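Local coordinates for organic hydroperoxide resistance protein (Elizabethkingia anophelis NUHP1, PDB 6D9N), which probably helps the bacterium resist oxidative stress by reducing organic hydroperoxides through thiol chemistry, as other members of the OsmC/Ohr family do, at residues D67-L72 with E123-V128; M56-G61 with C129-A134; Y40-G43 with N48-Y51; G25-D30 with L34-R39; I92-I95 with G99-L102. One frame throughout, in Å; residues are numbered along the deposited sequence.

Contact 1 (D67-L72 with E123-V128); sequences DSALNL and EKAHQV
Ala-69 and Ala-125 face each other where two helices of the chain pack together, and two such small residues let the local axes approach to 8.2 Å, their N-to-C directions 123° apart. The apolar contacts fall into two patches. In the first, the methyl of Ala-125 presses against the backbone of the partner helix, with its CB 3.8 Å from Leu-70 CA. Leu-70 has its CG trans to the backbone nitrogen (chi1 180°), a rotation that lays CD1 beside the same methyl, 4.1 Å from Ala-125 CB. In the second patch, the CG1 branch of Val-128 comes from the final turn of its helix to within 3.7 Å of Ala-69 CB. Ala-69 CB also lies 3.8 Å from the carbonyl oxygen of Ala-125, O.

Polar interactions are kept off this seam. Asn-71 ND2 folds back on its own helix and gives Asp-67 O a nearly straight bond of 2.9 Å. Asp-67 O also accepts from Asn-71 N, the two donors arriving from opposite faces of the carbonyl plane. Thr-84 OG1 then bonds both Asp-67 OD1 and Asn-71 ND2.

Ala-69 also touches Cys-129, which is disulfide-linked to Cys-65 of helix 54-77. The arrangement is thus a close, alanine-lined helix crossing beside the cysteine pair, consistent with the redox site of the OsmC/Ohr fold.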
# COMPACT_ATOMS: atom_id res chain seq x y z
N ASP B 67 7.12 -2.95 10.43
CA ASP B 67 7.26 -3.78 11.62
C ASP B 67 7.82 -5.16 11.27
O ASP B 67 8.67 -5.68 12.01
CB ASP B 67 5.93 -3.94 12.35
CG ASP B 67 6.14 -4.45 13.77
OD1 ASP B 67 6.86 -3.77 14.53
OD2 ASP B 67 5.66 -5.55 14.11
N SER B 68 7.40 -5.74 10.15
CA SER B 68 7.94 -7.04 9.74
C SER B 68 9.43 -6.94 9.44
O SER B 68 10.23 -7.77 9.91
CB SER B 68 7.18 -7.52 8.50
OG SER B 68 7.71 -8.76 8.09
N ALA B 69 9.84 -5.90 8.71
CA ALA B 69 11.26 -5.71 8.39
C ALA B 69 12.06 -5.47 9.65
O ALA B 69 13.15 -6.02 9.82
CB ALA B 69 11.39 -4.52 7.43
N LEU B 70 11.53 -4.66 10.58
CA LEU B 70 12.20 -4.39 11.85
C LEU B 70 12.42 -5.68 12.63
O LEU B 70 13.50 -5.89 13.20
CB LEU B 70 11.34 -3.38 12.60
CG LEU B 70 11.88 -2.97 13.97
CD1 LEU B 70 13.26 -2.35 13.86
CD2 LEU B 70 10.88 -2.00 14.58
N ASN B 71 11.41 -6.55 12.68
CA ASN B 71 11.57 -7.80 13.41
C ASN B 71 12.56 -8.73 12.72
O ASN B 71 13.32 -9.43 13.41
CB ASN B 71 10.21 -8.42 13.69
CG ASN B 71 9.57 -7.78 14.88
OD1 ASN B 71 9.68 -8.28 16.00
ND2 ASN B 71 9.02 -6.60 14.70
N LEU B 72 12.61 -8.72 11.38
CA LEU B 72 13.63 -9.52 10.71
C LEU B 72 15.04 -9.04 11.08
O LEU B 72 15.95 -9.84 11.33
CB LEU B 72 13.39 -9.47 9.21
CG LEU B 72 14.34 -10.33 8.39
CD1 LEU B 72 14.35 -11.82 8.84
CD2 LEU B 72 13.95 -10.18 6.91
N GLU B 123 17.25 2.18 10.92
CA GLU B 123 17.97 2.47 9.70
C GLU B 123 18.02 1.24 8.79
O GLU B 123 17.76 1.33 7.59
CB GLU B 123 19.37 2.99 10.06
CG GLU B 123 20.31 3.17 8.87
CD GLU B 123 21.69 3.71 9.26
OE1 GLU B 123 22.22 4.54 8.49
OE2 GLU B 123 22.24 3.34 10.32
N LYS B 124 18.34 0.06 9.37
CA LYS B 124 18.36 -1.16 8.56
C LYS B 124 16.95 -1.52 8.09
O LYS B 124 16.77 -1.91 6.93
CB LYS B 124 19.01 -2.32 9.34
CG LYS B 124 20.51 -2.19 9.45
CD LYS B 124 21.14 -3.27 10.29
CE LYS B 124 22.65 -3.07 10.43
NZ LYS B 124 23.30 -3.84 11.54
N ALA B 125 15.96 -1.45 8.99
CA ALA B 125 14.60 -1.79 8.61
C ALA B 125 14.11 -0.95 7.44
O ALA B 125 13.39 -1.44 6.57
CB ALA B 125 13.69 -1.61 9.80
N HIS B 126 14.51 0.33 7.41
CA HIS B 126 14.09 1.24 6.35
C HIS B 126 14.69 0.90 5.00
O HIS B 126 14.14 1.31 3.97
CB HIS B 126 14.39 2.67 6.82
CG HIS B 126 13.69 3.79 6.09
ND1 HIS B 126 12.38 3.76 5.66
CD2 HIS B 126 14.14 5.06 5.87
CE1 HIS B 126 12.07 4.95 5.17
NE2 HIS B 126 13.12 5.75 5.27
N GLN B 127 15.78 0.12 4.96
CA GLN B 127 16.32 -0.39 3.73
C GLN B 127 15.72 -1.75 3.36
O GLN B 127 15.77 -2.12 2.19
CB GLN B 127 17.85 -0.49 3.81
CG GLN B 127 18.52 0.89 4.00
CD GLN B 127 18.22 1.90 2.83
OE1 GLN B 127 18.27 1.56 1.61
NE2 GLN B 127 17.84 3.13 3.22
N VAL B 128 15.18 -2.49 4.32
CA VAL B 128 14.63 -3.81 4.06
C VAL B 128 13.20 -3.73 3.54
O VAL B 128 12.84 -4.41 2.58
CB VAL B 128 14.71 -4.66 5.35
CG1 VAL B 128 13.92 -5.97 5.23
CG2 VAL B 128 16.16 -4.95 5.68

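Contact 2 (M56-G61 with C129-A134); sequences MLFAAG and CPYSNA
Tyr-131 reaches from helix 130-135 across to Gly-61 and Phe-58 of helix 54-77, and almost all of the contact is made by its ring. The tight part is at Gly-61. Since glycine has no side chain, the phenol lies directly on the helix backbone, with Tyr-131 OH only 3.2 Å from Gly-61 CA. The peptide that follows covers one face of the ring: Gly-61 C is 3.5 Å from Tyr-131 CZ, and Gly-61 O sits above the plane, displaced toward the rim. With CG trans to its own carbonyl carbon (chi1 -80°), the Tyr-131 side chain extends toward helix 54-77 and lays one ring face on the Gly-61 peptide.

Phe-58 makes the looser half. Its ring and that of Tyr-131 slide past each other in opposite directions, their centroids 5.4 Å apart and their planes inclined by 37°. The nearest atoms of this oblique pair, Phe-58 CE1 and Tyr-131 CD1, are 3.7 Å apart. The backbones stand well off, the nearest alpha carbons, of Gly-61 and Tyr-131, being 8.2 Å apart.

The surroundings are protein rather than open solvent. Tyr-131 OH is hydrogen-bonded to Pro-54 O of the second subunit, whose own Tyr-131 meets Phe-58 edge-to-face. A thiocyanate ion, probably from the crystallisation liquor, lies about 4 Å from the Tyr-131 side chain. Cys-129, at the N-cap of the tyrosine's helix, is joined to Cys-65 by the disulfide, so this aromatic cluster belongs to the buried dimer core beside what is probably the redox site of an Ohr-type protein.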
# COMPACT_ATOMS: atom_id res chain seq x y z
N MET B 56 -5.98 4.43 3.90
CA MET B 56 -5.96 3.59 5.09
C MET B 56 -5.27 2.26 4.81
O MET B 56 -4.54 1.74 5.67
CB MET B 56 -7.41 3.38 5.54
CG MET B 56 -7.51 2.62 6.87
SD MET B 56 -9.21 2.19 7.30
CE MET B 56 -9.98 3.83 7.43
N LEU B 57 -5.48 1.70 3.63
CA LEU B 57 -4.77 0.48 3.25
C LEU B 57 -3.27 0.73 3.16
O LEU B 57 -2.47 -0.15 3.51
CB LEU B 57 -5.33 -0.07 1.93
CG LEU B 57 -6.71 -0.70 2.04
CD1 LEU B 57 -7.36 -0.83 0.65
CD2 LEU B 57 -6.65 -2.04 2.74
N PHE B 58 -2.87 1.91 2.69
CA PHE B 58 -1.45 2.23 2.64
C PHE B 58 -0.85 2.37 4.03
O PHE B 58 0.26 1.88 4.28
CB PHE B 58 -1.23 3.52 1.83
CG PHE B 58 0.21 3.68 1.38
CD1 PHE B 58 0.75 2.85 0.41
CD2 PHE B 58 1.02 4.66 1.92
CE1 PHE B 58 2.09 2.96 0.01
CE2 PHE B 58 2.36 4.77 1.50
CZ PHE B 58 2.86 3.94 0.53
N ALA B 59 -1.57 3.01 4.95
CA ALA B 59 -1.10 3.12 6.33
C ALA B 59 -0.99 1.74 6.97
O ALA B 59 0.00 1.44 7.66
CB ALA B 59 -2.06 3.98 7.14
N ALA B 60 -2.00 0.89 6.77
CA ALA B 60 -1.98 -0.46 7.33
C ALA B 60 -0.83 -1.27 6.74
O ALA B 60 -0.06 -1.93 7.47
CB ALA B 60 -3.33 -1.12 7.07
N GLY B 61 -0.69 -1.22 5.41
CA GLY B 61 0.37 -1.98 4.77
C GLY B 61 1.75 -1.49 5.15
O GLY B 61 2.66 -2.30 5.35
N CYS B 129 12.38 -2.89 4.18
CA CYS B 129 10.95 -2.73 3.90
C CYS B 129 10.68 -2.37 2.43
O CYS B 129 11.08 -1.28 1.98
CB CYS B 129 10.45 -1.63 4.82
SG CYS B 129 8.77 -1.08 4.60
N PRO B 130 9.93 -3.18 1.69
CA PRO B 130 9.62 -2.79 0.30
C PRO B 130 8.85 -1.49 0.16
O PRO B 130 9.04 -0.82 -0.87
CB PRO B 130 8.83 -3.98 -0.25
CG PRO B 130 9.43 -5.12 0.48
CD PRO B 130 9.71 -4.61 1.89
N TYR B 131 8.01 -1.12 1.11
CA TYR B 131 7.27 0.13 0.95
C TYR B 131 8.22 1.31 1.02
O TYR B 131 8.03 2.32 0.30
CB TYR B 131 6.22 0.31 2.02
CG TYR B 131 4.90 -0.43 1.87
CD1 TYR B 131 3.70 0.25 1.98
CD2 TYR B 131 4.84 -1.81 1.67
CE1 TYR B 131 2.46 -0.41 1.89
CE2 TYR B 131 3.64 -2.49 1.58
CZ TYR B 131 2.44 -1.79 1.73
OH TYR B 131 1.22 -2.44 1.69
N SER B 132 9.25 1.22 1.89
CA SER B 132 10.27 2.27 1.93
C SER B 132 11.05 2.34 0.63
O SER B 132 11.31 3.43 0.11
CB SER B 132 11.23 2.04 3.10
OG SER B 132 10.56 2.20 4.32
N ASN B 133 11.47 1.18 0.10
CA ASN B 133 12.17 1.21 -1.18
C ASN B 133 11.29 1.72 -2.30
O ASN B 133 11.79 2.39 -3.20
CB ASN B 133 12.72 -0.19 -1.47
CG ASN B 133 13.84 -0.55 -0.51
OD1 ASN B 133 14.75 0.24 -0.31
ND2 ASN B 133 13.78 -1.74 0.08
N ALA B 134 9.99 1.44 -2.25
CA ALA B 134 9.10 1.85 -3.36
C ALA B 134 8.85 3.35 -3.38
O ALA B 134 8.49 3.90 -4.43
CB ALA B 134 7.76 1.11 -3.22

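Contact 3 (Y40-G43 with N48-Y51); sequences YPKG and NDDY
Lys-42 N donates to Asp-49 OD1 at 3.2 Å, a side-chain-to-backbone bond that closes the loop between strand 35-38 and helix 54-77, a loop whose far limb is shaped by an Asx turn at Asn-48. The approach is not in the plane of the carboxylate: the amide nitrogen lies 44° out of it. A bridging water strengthens the closure, accepting from Gly-43 N at 2.8 Å and donating to Asp-49 OD1 at 2.7 Å. Asp-49 OD1 is therefore gripped by two donors, and successive amides of the short 3-10 segment are tied, one directly and one through water, to the same oxygen.

Carbon atoms of Pro-41 and Lys-42 also line the carboxylate. Pro-41 CB lies 3.6 Å from Asp-49 OD1, while the Lys-42 chain crosses the aspartate at about a right angle and brings CE to 3.4 Å from OD2 of Asp-49. Bends at chi3 (54°) and chi4 lead the ammonium away from the carboxylate, leaving Lys-42 NZ and Asp-49 OD2 4.3 Å apart, beyond salt-bridge range though probably still near enough for a weak attraction.

Further out, Pro-41 packs on Asn-53 and on Tyr-13 of the second subunit. Tyr-40 points away from residues 48-51, and its OH is hydrogen-bonded to Ser-68 OG of that subunit, so the closed loop is anchored to the dimer partner. The chain around Asp-49 is braced by the Asx turn, in which Asn-48 OD1 accepts from Asp-50 N at 2.9 Å with an N-H...O angle of 163°.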
# COMPACT_ATOMS: atom_id res chain seq x y z
N TYR B 40 -15.09 6.92 -0.26
CA TYR B 40 -14.42 8.18 0.06
C TYR B 40 -14.74 8.59 1.49
O TYR B 40 -15.91 8.52 1.90
CB TYR B 40 -14.83 9.29 -0.93
CG TYR B 40 -14.31 9.04 -2.36
CD1 TYR B 40 -12.94 8.94 -2.61
CD2 TYR B 40 -15.16 8.86 -3.43
CE1 TYR B 40 -12.44 8.69 -3.91
CE2 TYR B 40 -14.70 8.63 -4.72
CZ TYR B 40 -13.33 8.54 -4.95
OH TYR B 40 -12.86 8.29 -6.23
N PRO B 41 -13.75 8.99 2.28
CA PRO B 41 -14.00 9.41 3.65
C PRO B 41 -14.62 10.80 3.65
O PRO B 41 -14.60 11.52 2.66
CB PRO B 41 -12.59 9.44 4.26
CG PRO B 41 -11.72 9.82 3.11
CD PRO B 41 -12.30 9.03 1.95
N LYS B 42 -15.17 11.18 4.81
CA LYS B 42 -15.86 12.46 4.92
C LYS B 42 -14.94 13.61 4.54
O LYS B 42 -15.37 14.55 3.84
CB LYS B 42 -16.37 12.60 6.35
CG LYS B 42 -17.34 13.72 6.59
CD LYS B 42 -18.29 13.35 7.74
CE LYS B 42 -17.53 12.94 8.99
NZ LYS B 42 -17.60 13.96 10.10
N GLY B 43 -13.66 13.53 4.92
CA GLY B 43 -12.79 14.65 4.65
C GLY B 43 -12.49 14.84 3.18
O GLY B 43 -11.97 15.90 2.80
N ASN B 48 -19.40 9.50 5.14
CA ASN B 48 -19.11 9.20 6.53
C ASN B 48 -17.71 8.60 6.55
O ASN B 48 -17.05 8.47 5.52
CB ASN B 48 -20.18 8.22 7.07
CG ASN B 48 -20.29 6.96 6.24
OD1 ASN B 48 -19.30 6.24 6.09
ND2 ASN B 48 -21.51 6.68 5.71
N ASP B 49 -17.27 8.22 7.75
CA ASP B 49 -15.97 7.57 7.95
C ASP B 49 -16.12 6.11 8.35
O ASP B 49 -15.26 5.55 9.04
CB ASP B 49 -15.16 8.31 9.02
CG ASP B 49 -14.73 9.68 8.57
OD1 ASP B 49 -14.16 9.79 7.46
OD2 ASP B 49 -15.00 10.68 9.28
N ASP B 50 -17.19 5.44 7.90
CA ASP B 50 -17.44 4.08 8.33
C ASP B 50 -16.64 3.02 7.57
O ASP B 50 -16.63 1.87 8.01
CB ASP B 50 -18.92 3.73 8.18
CG ASP B 50 -19.82 4.52 9.11
OD1 ASP B 50 -19.36 5.08 10.12
OD2 ASP B 50 -21.02 4.54 8.83
N TYR B 51 -16.00 3.38 6.46
CA TYR B 51 -15.41 2.37 5.58
C TYR B 51 -13.93 2.64 5.31
O TYR B 51 -13.42 3.75 5.48
CB TYR B 51 -16.21 2.22 4.26
CG TYR B 51 -17.66 1.91 4.58
CD1 TYR B 51 -18.61 2.92 4.55
CD2 TYR B 51 -18.06 0.65 4.98
CE1 TYR B 51 -19.94 2.67 4.91
CE2 TYR B 51 -19.37 0.40 5.35
CZ TYR B 51 -20.31 1.41 5.31
OH TYR B 51 -21.59 1.15 5.73
O HOH W 1 -12.67 11.99 6.98

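Contact 4 (G25-D30 with L34-R39); sequences GHVKSD and LEFEVR. With EDO (1,2-ethanediol), chain F.
The His-26 imidazole is held by its edge, each ring nitrogen donating to a carboxylate of the opposing strand. His-26 ND1 meets Glu-37 OE2 at 2.6 Å on the syn side, with the acceptor near the ring plane. NE2 of His-26 meets the anti lone pair of Glu-35 OE1 at 2.7 Å, even closer to that plane. With both nitrogens donating, the ring is probably an imidazolium between two acids, its rotation fixed. Bent at chi2 (-55°), Glu-37 leaves OE1 for both NH1 and NH2 of Arg-39, a salt bridge measuring 2.9 Å from NH1. On the same face the aliphatic part of Lys-28 passes over the Glu-35 carboxylate, and a water links their charged ends. On the other face Val-27 and Phe-36 lie side by side, pointing the same way, with Val-27 CG1 3.5 Å from Phe-36 CE1 and Val-38 CG1 at the ring edge.

The backbone is an antiparallel hairpin, Val-27 N bonding Phe-36 O at 3.0 Å. Near the turn, Ser-29 OG accepts from Leu-34 N at 3.1 Å and also bonds Asn-31. The outward amide and carbonyl of Glu-35 hold an ethanediol, probably from the crystallisation liquor.

Strand 11-20 flanks strand 25-29 through backbone bonds of Thr-20 with His-26 and Thr-18 with Lys-28, while Phe-36 rests on Leu-57 of helix 54-77 and Val-27 on Ser-63 of the second subunit.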
# COMPACT_ATOMS: atom_id res chain seq x y z
N GLY B 25 -16.88 1.56 -3.86
CA GLY B 25 -16.01 0.50 -4.32
C GLY B 25 -15.99 -0.74 -3.45
O GLY B 25 -16.40 -0.77 -2.30
N HIS B 26 -15.40 -1.78 -4.04
CA HIS B 26 -15.23 -3.06 -3.40
C HIS B 26 -13.85 -3.58 -3.78
O HIS B 26 -13.43 -3.42 -4.92
CB HIS B 26 -16.29 -4.02 -3.95
CG HIS B 26 -16.32 -5.35 -3.28
ND1 HIS B 26 -16.92 -5.54 -2.05
CD2 HIS B 26 -15.81 -6.55 -3.64
CE1 HIS B 26 -16.78 -6.81 -1.69
NE2 HIS B 26 -16.13 -7.45 -2.65
N VAL B 27 -13.14 -4.19 -2.82
CA VAL B 27 -11.84 -4.78 -3.13
C VAL B 27 -11.79 -6.19 -2.54
O VAL B 27 -12.33 -6.46 -1.46
CB VAL B 27 -10.66 -3.85 -2.72
CG1 VAL B 27 -10.56 -3.67 -1.20
CG2 VAL B 27 -9.34 -4.29 -3.35
N LYS B 28 -11.16 -7.09 -3.29
CA LYS B 28 -11.07 -8.50 -2.88
C LYS B 28 -9.72 -9.05 -3.28
O LYS B 28 -9.34 -8.93 -4.45
CB LYS B 28 -12.15 -9.33 -3.60
CG LYS B 28 -12.29 -10.77 -3.16
CD LYS B 28 -13.34 -11.53 -3.98
CE LYS B 28 -13.48 -12.97 -3.54
NZ LYS B 28 -14.56 -13.68 -4.29
N SER B 29 -8.96 -9.64 -2.34
CA SER B 29 -7.75 -10.35 -2.75
C SER B 29 -8.12 -11.59 -3.56
O SER B 29 -9.24 -12.12 -3.46
CB SER B 29 -6.89 -10.73 -1.53
OG SER B 29 -7.57 -11.66 -0.73
N ASP B 30 -7.15 -12.10 -4.34
CA ASP B 30 -7.41 -13.22 -5.25
C ASP B 30 -7.90 -14.45 -4.51
O ASP B 30 -8.61 -15.28 -5.10
CB ASP B 30 -6.11 -13.64 -5.95
CG ASP B 30 -5.77 -12.78 -7.13
OD1 ASP B 30 -6.52 -11.86 -7.45
OD2 ASP B 30 -4.72 -13.04 -7.75
N LEU B 34 -8.77 -11.07 2.06
CA LEU B 34 -9.15 -9.68 2.28
C LEU B 34 -10.34 -9.38 1.35
O LEU B 34 -10.25 -9.62 0.15
CB LEU B 34 -7.95 -8.77 1.96
CG LEU B 34 -8.02 -7.26 2.06
CD1 LEU B 34 -6.61 -6.62 2.26
CD2 LEU B 34 -8.66 -6.64 0.80
N GLU B 35 -11.45 -8.87 1.91
CA GLU B 35 -12.58 -8.48 1.06
C GLU B 35 -13.42 -7.48 1.83
O GLU B 35 -13.92 -7.81 2.91
CB GLU B 35 -13.40 -9.69 0.67
CG GLU B 35 -14.49 -9.27 -0.33
CD GLU B 35 -15.13 -10.38 -1.13
OE1 GLU B 35 -15.79 -10.08 -2.15
OE2 GLU B 35 -15.04 -11.56 -0.74
N PHE B 36 -13.62 -6.29 1.27
CA PHE B 36 -14.39 -5.30 1.99
C PHE B 36 -14.75 -4.14 1.08
O PHE B 36 -14.27 -4.03 -0.07
CB PHE B 36 -13.68 -4.81 3.28
CG PHE B 36 -12.24 -4.43 3.08
CD1 PHE B 36 -11.88 -3.30 2.36
CD2 PHE B 36 -11.25 -5.18 3.69
CE1 PHE B 36 -10.56 -2.94 2.21
CE2 PHE B 36 -9.94 -4.83 3.55
CZ PHE B 36 -9.60 -3.72 2.81
N GLU B 37 -15.59 -3.28 1.61
CA GLU B 37 -16.01 -2.07 0.92
C GLU B 37 -14.98 -0.98 1.10
O GLU B 37 -14.32 -0.88 2.15
CB GLU B 37 -17.34 -1.58 1.50
CG GLU B 37 -18.50 -2.52 1.27
CD GLU B 37 -18.71 -2.88 -0.19
OE1 GLU B 37 -19.11 -1.99 -1.00
OE2 GLU B 37 -18.46 -4.05 -0.53
N VAL B 38 -14.83 -0.13 0.09
CA VAL B 38 -14.07 1.11 0.22
C VAL B 38 -14.97 2.27 -0.21
O VAL B 38 -15.82 2.15 -1.11
CB VAL B 38 -12.76 1.10 -0.60
CG1 VAL B 38 -11.74 0.15 0.03
CG2 VAL B 38 -13.00 0.81 -2.06
N ARG B 39 -14.79 3.41 0.45
CA ARG B 39 -15.61 4.59 0.17
C ARG B 39 -14.73 5.82 0.37
O ARG B 39 -13.74 5.79 1.12
CB ARG B 39 -16.78 4.71 1.14
CG ARG B 39 -17.83 3.60 1.09
CD ARG B 39 -18.63 3.63 -0.24
NE ARG B 39 -19.68 2.62 -0.23
CZ ARG B 39 -19.55 1.34 -0.57
NH1 ARG B 39 -18.36 0.85 -0.99
NH2 ARG B 39 -20.60 0.53 -0.50
C1 EDO F . -11.83 -10.08 5.45
O1 EDO F . -11.42 -8.90 4.79
C2 EDO F . -12.73 -10.89 4.53
O2 EDO F . -14.00 -10.22 4.36
O HOH W 2 -17.00 -11.64 -4.17

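Contact 5 (I92-I95 with G99-L102); sequences IGQI and GFGL
The closing end of the beta hairpin formed by strands 85-94 and 100-109 begins where Ile-92 stands opposite Leu-102, a non-hydrogen-bonded pair with Ile-92 CB 4.1 Å from Leu-102 CD2. Next comes the hydrogen-bonded pair of two glycines: Gly-93 N reaches Gly-101 O at 3.0 Å, and the return bond runs from Gly-101 N to Gly-93 O. Towards the turn, a further bond of 2.9 Å joins Ile-95 N to Gly-99 O.

Side chains fill the two surfaces unequally. Ile-92 is fully extended (chi1 -179°, chi2 180°), which carries CD1 to 4.0 Å from Phe-100 CB. The Phe-100 ring leans across the strand, with Gly-93 O near its plane at the edge, 3.6 Å from Phe-100 CD2. Beside it the Gln-94 amide lies nearly parallel to the ring, the planes differing by 13°, and NE2 is 3.9 Å from Phe-100 CZ. Gln-94 NE2 is held by Gly-98 O in the turn.

In the dimer this hairpin belongs to a sheet that runs on across the interface, Ile-92 pairing with an antiparallel strand of the second subunit. Ile-92, Phe-100 and Leu-102 all pack on Pro-130 of that subunit, and Phe-100 O accepts from its Asn-133 ND2. On the opposite surface, where Gly-101 has no side chain, Ile-95 settles over the backbone, its CG2 branch 3.9 Å from Gly-101 CA, while CD1 of Ile-95 approaches Phe-100 O.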
# COMPACT_ATOMS: atom_id res chain seq x y z
N ILE B 92 -3.07 12.67 2.24
CA ILE B 92 -3.26 12.84 0.81
C ILE B 92 -3.57 14.30 0.53
O ILE B 92 -4.30 14.95 1.29
CB ILE B 92 -4.37 11.91 0.25
CG1 ILE B 92 -4.55 12.08 -1.27
CG2 ILE B 92 -5.72 12.10 0.98
CD1 ILE B 92 -5.58 11.24 -1.96
N GLY B 93 -3.03 14.81 -0.57
CA GLY B 93 -3.37 16.15 -1.01
C GLY B 93 -3.13 16.30 -2.49
O GLY B 93 -2.69 15.37 -3.16
N GLN B 94 -3.52 17.46 -3.03
CA GLN B 94 -3.35 17.69 -4.46
C GLN B 94 -1.91 18.11 -4.74
O GLN B 94 -1.33 18.92 -4.01
CB GLN B 94 -4.34 18.76 -4.94
CG GLN B 94 -4.49 18.82 -6.49
CD GLN B 94 -5.92 19.16 -6.97
OE1 GLN B 94 -6.59 20.03 -6.40
NE2 GLN B 94 -6.37 18.48 -8.04
N ILE B 95 -1.33 17.55 -5.80
CA ILE B 95 0.02 17.91 -6.21
C ILE B 95 -0.02 18.71 -7.50
O ILE B 95 -1.09 19.09 -7.97
CB ILE B 95 0.98 16.71 -6.27
CG1 ILE B 95 0.46 15.61 -7.20
CG2 ILE B 95 1.14 16.11 -4.89
CD1 ILE B 95 1.41 14.44 -7.28
N GLY B 99 -3.02 15.94 -10.12
CA GLY B 99 -3.18 14.65 -9.47
C GLY B 99 -3.07 14.77 -7.97
O GLY B 99 -3.05 15.85 -7.38
N PHE B 100 -3.01 13.61 -7.32
CA PHE B 100 -2.93 13.56 -5.86
C PHE B 100 -1.70 12.79 -5.42
O PHE B 100 -1.22 11.89 -6.11
CB PHE B 100 -4.20 12.94 -5.26
CG PHE B 100 -5.44 13.73 -5.57
CD1 PHE B 100 -6.18 13.48 -6.74
CD2 PHE B 100 -5.84 14.77 -4.76
CE1 PHE B 100 -7.32 14.25 -7.06
CE2 PHE B 100 -6.99 15.52 -5.06
CZ PHE B 100 -7.71 15.25 -6.21
N GLY B 101 -1.18 13.16 -4.24
CA GLY B 101 0.03 12.55 -3.72
C GLY B 101 -0.10 12.27 -2.24
O GLY B 101 -0.96 12.81 -1.55
N LEU B 102 0.80 11.43 -1.75
CA LEU B 102 0.82 11.02 -0.35
C LEU B 102 1.98 11.66 0.42
O LEU B 102 2.98 12.11 -0.15
CB LEU B 102 0.97 9.50 -0.22
CG LEU B 102 -0.13 8.66 -0.91
CD1 LEU B 102 0.11 7.16 -0.65
CD2 LEU B 102 -1.50 9.10 -0.43

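Overall arrangement
Along the chain, contact 4 closes first and contact 3 second; contact 2 then opens and encloses contact 1, which in turn encloses contact 5. Helix 54-77 is the common element of contacts 1 and 2, whose centres lie 12 Å apart and which touch where helix 115-128 gives way to helix 130-135, at the disulfide. Contact 2, near the centre of the chain, also touches contact 4, contact 5 through Phe-58 and Leu-102, and contact 3 through Met-56. Contacts 1 and 3 lie on opposite sides of that centre, 32 Å apart between centres. All five reach the second subunit, consistent with the intertwined OsmC/Ohr dimer, each redox site probably lying at the interface.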